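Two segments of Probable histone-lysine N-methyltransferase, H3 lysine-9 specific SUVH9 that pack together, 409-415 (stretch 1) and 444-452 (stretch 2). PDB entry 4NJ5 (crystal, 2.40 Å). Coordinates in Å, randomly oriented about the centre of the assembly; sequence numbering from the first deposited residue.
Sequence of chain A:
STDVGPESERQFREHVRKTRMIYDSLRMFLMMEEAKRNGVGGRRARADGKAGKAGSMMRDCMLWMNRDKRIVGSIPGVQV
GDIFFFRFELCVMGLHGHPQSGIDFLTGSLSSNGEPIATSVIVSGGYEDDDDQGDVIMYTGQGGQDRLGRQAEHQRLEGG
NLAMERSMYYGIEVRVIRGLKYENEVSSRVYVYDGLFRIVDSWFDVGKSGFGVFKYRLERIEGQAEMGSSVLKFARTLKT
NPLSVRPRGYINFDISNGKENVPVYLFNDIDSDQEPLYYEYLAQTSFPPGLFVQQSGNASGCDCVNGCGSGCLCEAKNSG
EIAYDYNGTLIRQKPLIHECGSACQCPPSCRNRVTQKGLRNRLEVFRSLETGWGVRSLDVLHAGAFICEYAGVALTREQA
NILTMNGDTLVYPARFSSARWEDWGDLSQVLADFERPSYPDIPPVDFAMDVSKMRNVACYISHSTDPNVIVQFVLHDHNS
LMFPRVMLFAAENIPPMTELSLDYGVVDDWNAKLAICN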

# COMPACT_ATOMS: atom_id res chain seq x y z
N THR A 409 4.89 -20.18 25.92
CA THR A 409 5.01 -18.78 25.52
C THR A 409 3.69 -18.29 24.93
O THR A 409 3.09 -18.97 24.09
CB THR A 409 6.14 -18.59 24.49
OG1 THR A 409 7.38 -19.05 25.05
CG2 THR A 409 6.28 -17.13 24.10
N LEU A 410 3.24 -17.13 25.37
CA LEU A 410 1.95 -16.58 24.95
C LEU A 410 2.09 -15.22 24.26
O LEU A 410 3.00 -14.45 24.58
CB LEU A 410 1.02 -16.45 26.15
CG LEU A 410 -0.02 -17.55 26.41
CD1 LEU A 410 0.51 -18.92 26.03
CD2 LEU A 410 -0.43 -17.52 27.87
N VAL A 411 1.19 -14.94 23.33
CA VAL A 411 1.16 -13.64 22.66
C VAL A 411 0.18 -12.70 23.35
O VAL A 411 -0.97 -13.05 23.61
CB VAL A 411 0.78 -13.78 21.18
CG1 VAL A 411 0.68 -12.40 20.53
CG2 VAL A 411 1.79 -14.64 20.45
N TYR A 412 0.65 -11.49 23.65
CA TYR A 412 -0.19 -10.49 24.29
C TYR A 412 -0.43 -9.33 23.32
O TYR A 412 0.43 -8.47 23.16
CB TYR A 412 0.46 -9.98 25.58
CG TYR A 412 0.58 -11.05 26.65
CD1 TYR A 412 -0.37 -11.16 27.65
CD2 TYR A 412 1.65 -11.95 26.65
CE1 TYR A 412 -0.26 -12.14 28.63
CE2 TYR A 412 1.76 -12.93 27.62
CZ TYR A 412 0.80 -13.02 28.61
OH TYR A 412 0.91 -13.99 29.58
N PRO A 413 -1.61 -9.33 22.68
CA PRO A 413 -1.97 -8.33 21.66
C PRO A 413 -1.86 -6.90 22.16
O PRO A 413 -1.63 -5.99 21.36
CB PRO A 413 -3.43 -8.68 21.33
CG PRO A 413 -3.90 -9.54 22.46
CD PRO A 413 -2.70 -10.28 22.92
N ALA A 414 -2.01 -6.70 23.47
CA ALA A 414 -1.86 -5.37 24.05
C ALA A 414 -0.47 -4.79 23.79
O ALA A 414 -0.29 -3.57 23.81
CB ALA A 414 -2.13 -5.41 25.54
N ARG A 415 0.51 -5.66 23.56
CA ARG A 415 1.89 -5.23 23.40
C ARG A 415 2.25 -4.83 21.98
O ARG A 415 3.32 -4.26 21.75
CB ARG A 415 2.85 -6.30 23.92
CG ARG A 415 2.46 -6.84 25.28
CD ARG A 415 3.66 -7.41 26.03
NE ARG A 415 3.24 -8.07 27.26
CZ ARG A 415 3.81 -9.17 27.75
NH1 ARG A 415 4.83 -9.73 27.11
NH2 ARG A 415 3.36 -9.71 28.87
N PRO A 444 -6.99 -0.99 28.72
CA PRO A 444 -6.26 -1.75 27.71
C PRO A 444 -6.72 -3.20 27.67
O PRO A 444 -7.21 -3.71 28.68
CB PRO A 444 -4.81 -1.67 28.19
CG PRO A 444 -4.91 -1.50 29.66
CD PRO A 444 -6.15 -0.67 29.89
N VAL A 445 -6.59 -3.82 26.51
CA VAL A 445 -6.81 -5.26 26.38
C VAL A 445 -5.78 -5.98 27.25
O VAL A 445 -4.63 -5.56 27.32
CB VAL A 445 -6.68 -5.67 24.90
CG1 VAL A 445 -6.37 -7.14 24.75
CG2 VAL A 445 -7.94 -5.28 24.12
N ASP A 446 -6.20 -7.05 27.94
CA ASP A 446 -5.28 -7.78 28.81
C ASP A 446 -5.26 -9.29 28.60
O ASP A 446 -4.54 -10.00 29.31
CB ASP A 446 -5.53 -7.45 30.29
CG ASP A 446 -6.96 -7.74 30.73
OD1 ASP A 446 -7.62 -8.63 30.15
OD2 ASP A 446 -7.42 -7.08 31.69
N PHE A 447 -6.03 -9.79 27.64
CA PHE A 447 -6.07 -11.23 27.42
C PHE A 447 -4.85 -11.74 26.65
O PHE A 447 -4.12 -10.97 26.02
CB PHE A 447 -7.37 -11.68 26.75
CG PHE A 447 -7.46 -11.36 25.28
CD1 PHE A 447 -8.05 -10.19 24.85
CD2 PHE A 447 -6.98 -12.25 24.34
CE1 PHE A 447 -8.15 -9.90 23.50
CE2 PHE A 447 -7.07 -11.97 22.99
CZ PHE A 447 -7.65 -10.80 22.57
N ALA A 448 -4.63 -13.05 26.71
CA ALA A 448 -3.48 -13.65 26.04
C ALA A 448 -3.95 -14.60 24.96
O ALA A 448 -5.07 -15.08 24.98
CB ALA A 448 -2.60 -14.37 27.04
N MET A 449 -3.06 -14.87 24.00
CA MET A 449 -3.37 -15.76 22.90
C MET A 449 -2.31 -16.84 22.80
O MET A 449 -1.11 -16.56 22.89
CB MET A 449 -3.43 -14.99 21.59
CG MET A 449 -4.42 -13.84 21.59
SD MET A 449 -4.49 -12.99 20.01
CE MET A 449 -5.08 -14.29 18.95
N ASP A 450 -2.75 -18.07 22.60
CA ASP A 450 -1.85 -19.15 22.27
C ASP A 450 -1.92 -19.38 20.77
O ASP A 450 -3.01 -19.50 20.21
CB ASP A 450 -2.23 -20.42 23.03
CG ASP A 450 -1.22 -21.53 22.85
OD1 ASP A 450 -0.46 -21.81 23.80
OD2 ASP A 450 -1.18 -22.12 21.75
N VAL A 451 -0.76 -19.42 20.12
CA VAL A 451 -0.68 -19.68 18.69
C VAL A 451 0.28 -20.82 18.39
O VAL A 451 0.86 -20.90 17.31
CB VAL A 451 -0.24 -18.43 17.90
CG1 VAL A 451 -1.32 -17.35 17.96
CG2 VAL A 451 1.09 -17.89 18.42
N SER A 452 0.45 -21.72 19.36
CA SER A 452 1.39 -22.83 19.21
C SER A 452 0.73 -24.06 18.59
O SER A 452 1.42 -24.99 18.18
CB SER A 452 1.97 -23.20 20.58
OG SER A 452 0.95 -23.69 21.44
O HOH W 1 2.02 -21.31 23.74
O HOH W 2 -2.56 -8.66 25.80

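Two short segments, at least 31 residues apart in sequence where they touch, run roughly antiparallel and are pinned at one point, the single bridge between Val411 and Met449. Walking along 409-415 shows how little backbone pairing such a contact needs when side chains and water take over beyond it.

Thr409 reaches the other segment through water rather than by touching it. Its O lies 2.6 Å from the oxygen of water 1, which sits 2.5 Å from Asp450 OD1, so the water spans two acceptors that could not bond to each other directly. Asp450 is also held from its own side: Ser452 N donates to Asp450 OD2 at 2.9 Å, and Ser452 OG donates to the same Asp450 OD2 at 2.7 Å.

Leu410 points sideways and lays its side chain along the partner, with CD2 3.9 Å from Ala448 CB and CD1 3.8 Å from Asp450 OD1. One methyl therefore meets an apolar neighbour while the other borders a carboxylate.

At Val411 the backbones lock. Val411 N donates to Met449 O at 2.8 Å, and Met449 N returns the bond to Val411 O, also at 2.8 Å; the N-H...O angles of 163° and 152° mark a well-formed reciprocal pair. Val411 O also receives a CA-H...O contact from Ala448 CA at 3.5 Å. Beside the bridge, Val411 CG2 packs against Val451 CG2 at 3.9 Å, extending the apolar contact past the paired residues.

Tyr412 starts out pointing away, yet its ring comes back within reach: CE1 is 3.6 Å from Ala448 CB. That methyl makes an off-centre CH-pi contact, 4.1 Å from the centroid of the Tyr412 ring. The small Ala448 thus serves two neighbours, Leu410 and Tyr412.

Pro413 opens a 3-10 segment and turns toward the partner. Its CG lies over one face of the Phe447 ring, 4.2 Å from the centroid, in a CH-pi contact. The same Pro413 CG is 4.1 Å from Val445 CG1, while Pro413 CD is 4.2 Å from Met449 CG, so one compact ring touches three apolar side chains.

Ala414 brings CB to 3.1 Å from Val445 O, a tight approach. Its N donates to water 2 at 3.1 Å, and that water donates to Phe447 O at 2.8 Å, carrying a backbone link past the bridge. Arg415 N closes the turn on Tyr412 O at 2.8 Å, and its side chain stays clear of the contact.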